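Local coordinates for protein diaminopropionate ammonia-lyase (Escherichia coli, PDB 4D9G) that breaks down both L- and D-2,3-diaminopropionate to pyruvate and ammonia by an alpha,beta-elimination that depends on pyridoxal 5'-phosphate, working as a homodimer, at residues 116-121 / 186-191; 138-143 / 157-162; 263-268 / 289-294. All coordinates share one frame; numbering follows the deposited sequence.

Contact 1 (116-121 / 186-191); sequences ATTTDG and VVQDTA. With TRS (2-amino-2-hydroxymethyl-propane-1,3-diol), chain D.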
loop_
_atom_site.group_PDB
_atom_site.type_symbol
_atom_site.label_atom_id
_atom_site.label_comp_id
_atom_site.label_asym_id
_atom_site.label_seq_id
_atom_site.Cartn_x
_atom_site.Cartn_y
_atom_site.Cartn_z
ATOM N N ALA B 116 -28.089 20.781 15.148
ATOM C CA ALA B 116 -28.628 19.480 14.762
ATOM C C ALA B 116 -28.248 19.131 13.332
ATOM O O ALA B 116 -28.352 19.948 12.419
ATOM C CB ALA B 116 -30.136 19.428 14.949
ATOM N N THR B 117 -27.804 17.897 13.152
ATOM C CA THR B 117 -27.271 17.465 11.882
ATOM C C THR B 117 -27.510 15.979 11.717
ATOM O O THR B 117 -27.472 15.230 12.703
ATOM C CB THR B 117 -25.744 17.732 11.811
ATOM O OG1 THR B 117 -25.477 19.098 12.150
ATOM C CG2 THR B 117 -25.230 17.502 10.444
ATOM N N THR B 118 -27.787 15.578 10.473
ATOM C CA THR B 118 -27.603 14.197 10.019
ATOM C C THR B 118 -26.335 14.086 9.180
ATOM O O THR B 118 -25.984 15.007 8.440
ATOM C CB THR B 118 -28.774 13.685 9.164
ATOM O OG1 THR B 118 -29.204 14.728 8.280
ATOM C CG2 THR B 118 -29.904 13.318 10.038
ATOM N N THR B 119 -25.671 12.939 9.297
ATOM C CA THR B 119 -24.379 12.707 8.675
ATOM C C THR B 119 -24.168 11.224 8.451
ATOM O O THR B 119 -24.726 10.396 9.178
ATOM C CB THR B 119 -23.214 13.249 9.547
ATOM O OG1 THR B 119 -21.998 13.223 8.798
ATOM C CG2 THR B 119 -23.023 12.421 10.812
ATOM N N ASP B 120 -23.355 10.903 7.445
ATOM C CA ASP B 120 -22.916 9.531 7.220
ATOM C C ASP B 120 -21.456 9.366 7.633
ATOM O O ASP B 120 -20.873 8.306 7.448
ATOM C CB ASP B 120 -23.173 9.084 5.767
ATOM C CG ASP B 120 -22.432 9.931 4.728
ATOM O OD1 ASP B 120 -22.494 9.561 3.535
ATOM O OD2 ASP B 120 -21.787 10.953 5.066
ATOM N N GLY B 121 -20.886 10.426 8.210
ATOM C CA GLY B 121 -19.513 10.414 8.707
ATOM C C GLY B 121 -18.894 11.772 9.033
ATOM O O GLY B 121 -18.971 12.251 10.172
ATOM N N VAL B 186 -30.645 23.667 12.649
ATOM C CA VAL B 186 -30.251 22.661 11.678
ATOM C C VAL B 186 -28.994 23.123 10.941
ATOM O O VAL B 186 -28.951 24.250 10.443
ATOM C CB VAL B 186 -31.368 22.375 10.665
ATOM C CG1 VAL B 186 -30.882 21.405 9.603
ATOM C CG2 VAL B 186 -32.597 21.819 11.376
ATOM N N VAL B 187 -27.977 22.258 10.887
ATOM C CA VAL B 187 -26.746 22.535 10.142
ATOM C C VAL B 187 -26.510 21.379 9.159
ATOM O O VAL B 187 -25.991 20.311 9.528
ATOM C CB VAL B 187 -25.505 22.753 11.077
ATOM C CG1 VAL B 187 -24.239 23.015 10.274
ATOM C CG2 VAL B 187 -25.726 23.896 12.060
ATOM N N GLN B 188 -26.926 21.584 7.914
ATOM C CA GLN B 188 -26.698 20.600 6.860
ATOM C C GLN B 188 -25.797 21.198 5.789
ATOM O O GLN B 188 -25.857 22.409 5.530
ATOM C CB GLN B 188 -28.011 20.142 6.209
ATOM C CG GLN B 188 -28.907 19.282 7.079
ATOM C CD GLN B 188 -28.304 17.945 7.497
ATOM O OE1 GLN B 188 -28.528 17.486 8.621
ATOM N NE2 GLN B 188 -27.551 17.311 6.600
ATOM N N ASP B 189 -24.995 20.342 5.160
ATOM C CA ASP B 189 -24.089 20.751 4.101
ATOM C C ASP B 189 -24.776 20.893 2.733
ATOM O O ASP B 189 -24.132 21.201 1.729
ATOM C CB ASP B 189 -22.847 19.827 4.040
ATOM C CG ASP B 189 -23.193 18.335 3.864
ATOM O OD1 ASP B 189 -24.261 17.869 4.309
ATOM O OD2 ASP B 189 -22.367 17.608 3.276
ATOM N N THR B 190 -26.084 20.680 2.688
ATOM C CA THR B 190 -26.828 20.905 1.450
ATOM C C THR B 190 -27.830 22.058 1.600
ATOM O O THR B 190 -28.072 22.535 2.708
ATOM C CB THR B 190 -27.508 19.619 0.934
ATOM O OG1 THR B 190 -28.066 19.873 -0.361
ATOM C CG2 THR B 190 -28.606 19.138 1.898
ATOM N N ALA B 191 -28.395 22.506 0.479
ATOM C CA ALA B 191 -29.366 23.594 0.479
ATOM C C ALA B 191 -30.749 23.141 0.003
ATOM O O ALA B 191 -30.866 22.177 -0.748
ATOM C CB ALA B 191 -28.861 24.739 -0.378
HETATM C C TRS D . -23.059 14.020 1.809
HETATM C C1 TRS D . -21.781 14.517 2.452
HETATM C C2 TRS D . -24.144 15.089 1.932
HETATM C C3 TRS D . -23.509 12.727 2.473
HETATM N N TRS D . -22.777 13.711 0.388
HETATM O O1 TRS D . -22.005 14.687 3.875
HETATM O O2 TRS D . -25.255 14.718 1.087
HETATM O O3 TRS D . -22.682 11.664 1.964
#
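With CG beside the backbone N (chi1 -70°) and a further bend at chi2 (-63°), Q188 swings its amide back to the backbone of strand 114-118, where T118, its OG1 held between its own N and carbonyl carbon (chi1 41°), offers a hydroxyl to the same group. Q188 OE1 takes two donors: T118 N, 2.8 Å from OE1, arrives in the carbonyl plane on a lone pair, whereas T118 OG1, 2.9 Å from OE1, stands above that plane. A weak bond of 3.3 Å runs from Q188 NE2 to T118 O. The amide thereby continues the pairing of a parallel sheet in the fold type II core of this pyridoxal-phosphate enzyme, just where strand 185-186 has ended and the backbone bond from V187 N to A116 O, 2.8 Å, closes the regular pairing. Were Q188 a leucine, T118 N and OG1 would probably be left without their buried acceptor, and the hydroxyl set free to turn. Beyond the sheet the two segments diverge around a bound Tris molecule: D120 OD1 accepts from its O3 at 2.6 Å, and D189 OD2 from its O1 at 3.0 Å. D120, inferred to be the proton acceptor for the L-isomer, also receives G288 N at OD1.

Contact 2 (138-143 / 157-162); sequences AVIYMP and LGAECI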
loop_
_atom_site.group_PDB
_atom_site.type_symbol
_atom_site.label_atom_id
_atom_site.label_comp_id
_atom_site.label_asym_id
_atom_site.label_seq_id
_atom_site.Cartn_x
_atom_site.Cartn_y
_atom_site.Cartn_z
ATOM N N ALA B 138 -24.378 19.874 20.453
ATOM C CA ALA B 138 -24.570 19.270 19.157
ATOM C C ALA B 138 -25.332 17.960 19.309
ATOM O O ALA B 138 -25.107 17.196 20.243
ATOM C CB ALA B 138 -23.226 19.046 18.474
ATOM N N VAL B 139 -26.263 17.734 18.393
ATOM C CA VAL B 139 -27.065 16.523 18.371
ATOM C C VAL B 139 -26.996 15.999 16.944
ATOM O O VAL B 139 -27.591 16.574 16.036
ATOM C CB VAL B 139 -28.530 16.794 18.802
ATOM C CG1 VAL B 139 -29.359 15.520 18.759
ATOM C CG2 VAL B 139 -28.576 17.404 20.196
ATOM N N ILE B 140 -26.242 14.922 16.760
ATOM C CA ILE B 140 -25.991 14.359 15.436
ATOM C C ILE B 140 -26.719 13.029 15.270
ATOM O O ILE B 140 -26.620 12.139 16.122
ATOM C CB ILE B 140 -24.469 14.214 15.147
ATOM C CG1 ILE B 140 -23.876 15.543 14.680
ATOM C CG2 ILE B 140 -24.208 13.210 14.048
ATOM C CD1 ILE B 140 -23.409 16.453 15.781
ATOM N N TYR B 141 -27.469 12.915 14.179
ATOM C CA TYR B 141 -28.155 11.678 13.838
ATOM C C TYR B 141 -27.407 10.988 12.700
ATOM O O TYR B 141 -26.922 11.648 11.779
ATOM C CB TYR B 141 -29.598 11.958 13.416
ATOM C CG TYR B 141 -30.481 12.530 14.498
ATOM C CD1 TYR B 141 -30.294 13.831 14.969
ATOM C CD2 TYR B 141 -31.522 11.783 15.029
ATOM C CE1 TYR B 141 -31.110 14.354 15.955
ATOM C CE2 TYR B 141 -32.347 12.300 16.013
ATOM C CZ TYR B 141 -32.137 13.582 16.473
ATOM O OH TYR B 141 -32.952 14.097 17.455
HETATM N N MSE B 142 -27.308 9.664 12.772
HETATM C CA MSE B 142 -26.720 8.877 11.683
HETATM C C MSE B 142 -27.718 7.834 11.258
HETATM O O MSE B 142 -28.495 7.361 12.089
HETATM C CB MSE B 142 -25.397 8.241 12.108
HETATM C CG MSE B 142 -24.375 9.324 12.416
HETATM SE SE MSE B 142 -22.591 8.560 12.714
HETATM C CE MSE B 142 -22.111 8.150 10.843
ATOM N N PRO B 143 -27.726 7.476 9.958
ATOM C CA PRO B 143 -28.638 6.452 9.438
ATOM C C PRO B 143 -28.334 5.036 9.941
ATOM O O PRO B 143 -27.281 4.800 10.533
ATOM C CB PRO B 143 -28.430 6.530 7.920
ATOM C CG PRO B 143 -27.070 7.095 7.758
ATOM C CD PRO B 143 -26.932 8.083 8.876
ATOM N N LEU B 157 -16.412 13.735 20.834
ATOM C CA LEU B 157 -16.399 15.184 20.727
ATOM C C LEU B 157 -17.478 15.829 21.600
ATOM O O LEU B 157 -17.702 17.033 21.532
ATOM C CB LEU B 157 -16.513 15.624 19.256
ATOM C CG LEU B 157 -15.270 15.317 18.403
ATOM C CD1 LEU B 157 -15.535 15.475 16.906
ATOM C CD2 LEU B 157 -14.084 16.159 18.841
ATOM N N GLY B 158 -18.130 15.023 22.434
ATOM C CA GLY B 158 -19.028 15.541 23.467
ATOM C C GLY B 158 -20.426 15.767 22.942
ATOM O O GLY B 158 -21.266 16.392 23.598
ATOM N N ALA B 159 -20.679 15.255 21.749
ATOM C CA ALA B 159 -21.974 15.418 21.120
ATOM C C ALA B 159 -22.787 14.167 21.328
ATOM O O ALA B 159 -22.233 13.072 21.516
ATOM C CB ALA B 159 -21.816 15.695 19.635
ATOM N N GLU B 160 -24.106 14.335 21.313
ATOM C CA GLU B 160 -25.009 13.194 21.313
ATOM C C GLU B 160 -24.986 12.667 19.896
ATOM O O GLU B 160 -24.866 13.441 18.942
ATOM C CB GLU B 160 -26.431 13.594 21.731
ATOM C CG GLU B 160 -26.598 13.841 23.230
ATOM C CD GLU B 160 -27.746 14.794 23.549
ATOM O OE1 GLU B 160 -28.888 14.547 23.078
ATOM O OE2 GLU B 160 -27.513 15.794 24.281
ATOM N N CYS B 161 -25.056 11.347 19.764
ATOM C CA CYS B 161 -25.055 10.717 18.458
ATOM C C CYS B 161 -26.044 9.559 18.434
ATOM O O CYS B 161 -25.799 8.493 19.011
ATOM C CB CYS B 161 -23.653 10.252 18.091
ATOM S SG CYS B 161 -23.523 9.654 16.395
ATOM N N ILE B 162 -27.171 9.782 17.765
ATOM C CA ILE B 162 -28.263 8.815 17.780
ATOM C C ILE B 162 -28.300 8.036 16.463
ATOM O O ILE B 162 -28.389 8.632 15.389
ATOM C CB ILE B 162 -29.609 9.507 18.094
ATOM C CG1 ILE B 162 -29.513 10.247 19.436
ATOM C CG2 ILE B 162 -30.743 8.495 18.142
ATOM C CD1 ILE B 162 -30.295 11.547 19.507
#
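I140 O is approached by two groups of the neighbouring strand: I162 N donates to it at 2.9 Å, and C161 CA adds a CH···O contact at 3.2 Å. I162 O is met in a similar way, accepting from M142 N at 3.0 Å while Y141 CA lies close by. Two more bonds, I140 N to E160 O at 3.0 Å and E160 N to A138 O at 3.2 Å, complete a parallel ladder in which V139 faces E160, I140 faces C161 and Y141 faces I162. Strand 137-142, helix 148-155 and strand 160-163 form a beta-alpha-beta unit, whose helix covers the face bearing I140 and C161. On that face C161 SG, turned anti to its own N (chi1 -172°), comes 4.0 Å from SE of the selenomethionine M142 and also borders I140 CG2. Near the start of the two strands, A138 CB and A159 CB touch at 3.8 Å. On the opposite face I162 CD1 rests over one face of the Y141 ring, 4.1 Å from CZ, and reaches V139 CG1 as well; helix 168-182 packs against the same tyrosine. All the hydrogen bonds between the segments are thus backbone to backbone, which implies that main-chain pairing sets the register, while the side chains add mainly apolar contact.

Contact 3 (263-268 / 289-294); sequences ADCIYR and LACGEP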
loop_
_atom_site.group_PDB
_atom_site.type_symbol
_atom_site.label_atom_id
_atom_site.label_comp_id
_atom_site.label_asym_id
_atom_site.label_seq_id
_atom_site.Cartn_x
_atom_site.Cartn_y
_atom_site.Cartn_z
ATOM N N ALA B 263 -25.517 6.727 -7.346
ATOM C CA ALA B 263 -25.905 8.032 -6.817
ATOM C C ALA B 263 -25.331 9.136 -7.692
ATOM O O ALA B 263 -24.814 10.128 -7.193
ATOM C CB ALA B 263 -25.412 8.189 -5.382
ATOM N N ASP B 264 -25.419 8.955 -9.002
ATOM C CA ASP B 264 -24.874 9.921 -9.950
ATOM C C ASP B 264 -25.865 11.052 -10.234
ATOM O O ASP B 264 -26.169 11.353 -11.394
ATOM C CB ASP B 264 -24.432 9.220 -11.244
ATOM C CG ASP B 264 -25.455 8.213 -11.760
ATOM O OD1 ASP B 264 -26.655 8.307 -11.424
ATOM O OD2 ASP B 264 -25.055 7.308 -12.516
ATOM N N CYS B 265 -26.358 11.680 -9.167
ATOM C CA CYS B 265 -27.406 12.689 -9.277
ATOM C C CYS B 265 -26.973 13.914 -10.089
ATOM O O CYS B 265 -27.791 14.535 -10.770
ATOM C CB CYS B 265 -27.846 13.133 -7.886
ATOM S SG CYS B 265 -26.563 14.063 -7.009
ATOM N N ILE B 266 -25.692 14.263 -10.000
ATOM C CA ILE B 266 -25.150 15.391 -10.750
ATOM C C ILE B 266 -24.920 15.016 -12.211
ATOM O O ILE B 266 -25.179 15.817 -13.109
ATOM C CB ILE B 266 -23.873 15.954 -10.097
ATOM C CG1 ILE B 266 -24.266 16.715 -8.824
ATOM C CG2 ILE B 266 -23.114 16.852 -11.075
ATOM C CD1 ILE B 266 -23.116 17.079 -7.927
ATOM N N TYR B 267 -24.444 13.790 -12.433
ATOM C CA TYR B 267 -24.238 13.260 -13.772
ATOM C C TYR B 267 -25.551 13.260 -14.544
ATOM O O TYR B 267 -25.611 13.732 -15.677
ATOM C CB TYR B 267 -23.640 11.843 -13.699
ATOM C CG TYR B 267 -23.408 11.196 -15.048
ATOM C CD1 TYR B 267 -22.194 11.355 -15.719
ATOM C CD2 TYR B 267 -24.402 10.424 -15.652
ATOM C CE1 TYR B 267 -21.976 10.767 -16.961
ATOM C CE2 TYR B 267 -24.198 9.832 -16.891
ATOM C CZ TYR B 267 -22.983 10.006 -17.541
ATOM O OH TYR B 267 -22.786 9.420 -18.770
ATOM N N ARG B 268 -26.597 12.740 -13.911
ATOM C CA ARG B 268 -27.917 12.649 -14.516
ATOM C C ARG B 268 -28.522 14.022 -14.756
ATOM O O ARG B 268 -29.141 14.250 -15.794
ATOM C CB ARG B 268 -28.834 11.774 -13.671
ATOM C CG ARG B 268 -28.477 10.304 -13.760
ATOM C CD ARG B 268 -29.393 9.434 -12.924
ATOM N NE ARG B 268 -29.012 8.028 -13.063
ATOM C CZ ARG B 268 -29.749 6.985 -12.679
ATOM N NH1 ARG B 268 -30.940 7.161 -12.109
ATOM N NH2 ARG B 268 -29.287 5.752 -12.867
ATOM N N LEU B 289 -20.209 10.340 -0.421
ATOM C CA LEU B 289 -20.703 10.634 -1.763
ATOM C C LEU B 289 -22.172 10.273 -1.970
ATOM O O LEU B 289 -22.613 10.061 -3.104
ATOM C CB LEU B 289 -19.810 9.995 -2.828
ATOM C CG LEU B 289 -18.377 10.533 -2.903
ATOM C CD1 LEU B 289 -17.575 9.793 -3.957
ATOM C CD2 LEU B 289 -18.358 12.022 -3.171
ATOM N N ALA B 290 -22.936 10.223 -0.879
ATOM C CA ALA B 290 -24.383 10.056 -0.993
ATOM C C ALA B 290 -25.016 11.288 -1.639
ATOM O O ALA B 290 -24.551 12.420 -1.471
ATOM C CB ALA B 290 -25.019 9.761 0.357
ATOM N N CYS B 291 -26.057 11.047 -2.422
ATOM C CA CYS B 291 -26.830 12.109 -3.026
ATOM C C CYS B 291 -28.276 11.650 -3.113
ATOM O O CYS B 291 -28.558 10.546 -3.574
ATOM C CB CYS B 291 -26.302 12.457 -4.427
ATOM S SG CYS B 291 -27.134 13.916 -5.124
ATOM N N GLY B 292 -29.190 12.491 -2.661
ATOM C CA GLY B 292 -30.604 12.305 -2.985
ATOM C C GLY B 292 -30.967 13.307 -4.065
ATOM O O GLY B 292 -31.148 12.953 -5.230
ATOM N N GLU B 293 -31.060 14.570 -3.659
ATOM C CA GLU B 293 -31.193 15.700 -4.566
ATOM C C GLU B 293 -29.837 16.396 -4.613
ATOM O O GLU B 293 -29.143 16.461 -3.597
ATOM C CB GLU B 293 -32.261 16.672 -4.048
ATOM N N PRO B 294 -29.434 16.885 -5.794
ATOM C CA PRO B 294 -28.260 17.755 -5.865
ATOM C C PRO B 294 -28.454 19.040 -5.058
ATOM O O PRO B 294 -29.556 19.577 -5.019
ATOM C CB PRO B 294 -28.147 18.102 -7.348
ATOM C CG PRO B 294 -28.989 17.125 -8.072
ATOM C CD PRO B 294 -29.838 16.364 -7.110
HETATM O O HOH W 1 -23.035 11.227 -5.534
#
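The ring of P294 meets the first turn of helix 265-272 through three of its carbons: CD lies 3.9 Å from C265 CB, CG stands 3.9 Å from C265 O, and CB looks toward I266 CG1 in a looser apolar contact. The proline thus packs alongside the covalent link of this contact, the disulfide between C265 SG and C291 SG, whose sulfurs are 2.0 Å apart. Its chi3 of 92° is close to a right angle, so rotation about the S-S bond is close to its relaxed value. The two cysteines reach it differently: C265 holds SG between its N and carbonyl carbon (chi1 68°), whereas C291 sends SG anti to its N (chi1 -173°). No direct hydrogen bond joins the segments. Instead a water lies 2.7 Å from both A263 O and L289 O, placed to bridge the two carbonyls, and A263 CB makes a loose apolar contact with C291 CB. Within residues 263-268, D264 is the centre of an inverse gamma turn, and its OD1 forms a salt bridge with R268 NE at 2.9 Å one turn along the helix. The carboxylate of E259 receives the backbone N of I266 and of Y267, as suits the N-H groups of a helix's first turn, which have no helical carbonyl before them to pair with. The arrangement is that of an intrachain disulfide tying a helix N-terminus to a loop that follows it in the chain; this loop leads into helix 296-305 and, through A290 O, binds the Tris molecule beside D120.

How the contacts relate
Contacts 1 and 2 belong to one parallel sheet: strands 114-118 and 137-142 are neighbours in it, and T117 O probably accepts from Y141 N, 2.7 Å away. Contact 1 is buried and runs from the sheet into the active site, relying on a side-chain amide where regular pairing stops. Contact 2, farther from the chain's centre, is buried on its inner side, with E160 and I162 exposed at the edge strand and its bonds made by backbone alone. Contact 3, also largely buried, sits at the start of helix 265-272, which follows strand 254-260 of the other, mixed sheet, and has a covalent bridge and a water in place of direct hydrogen bonds. A290 CB packs 4.1 Å from D120 OD1 of contact 1; contact 2 is not touched.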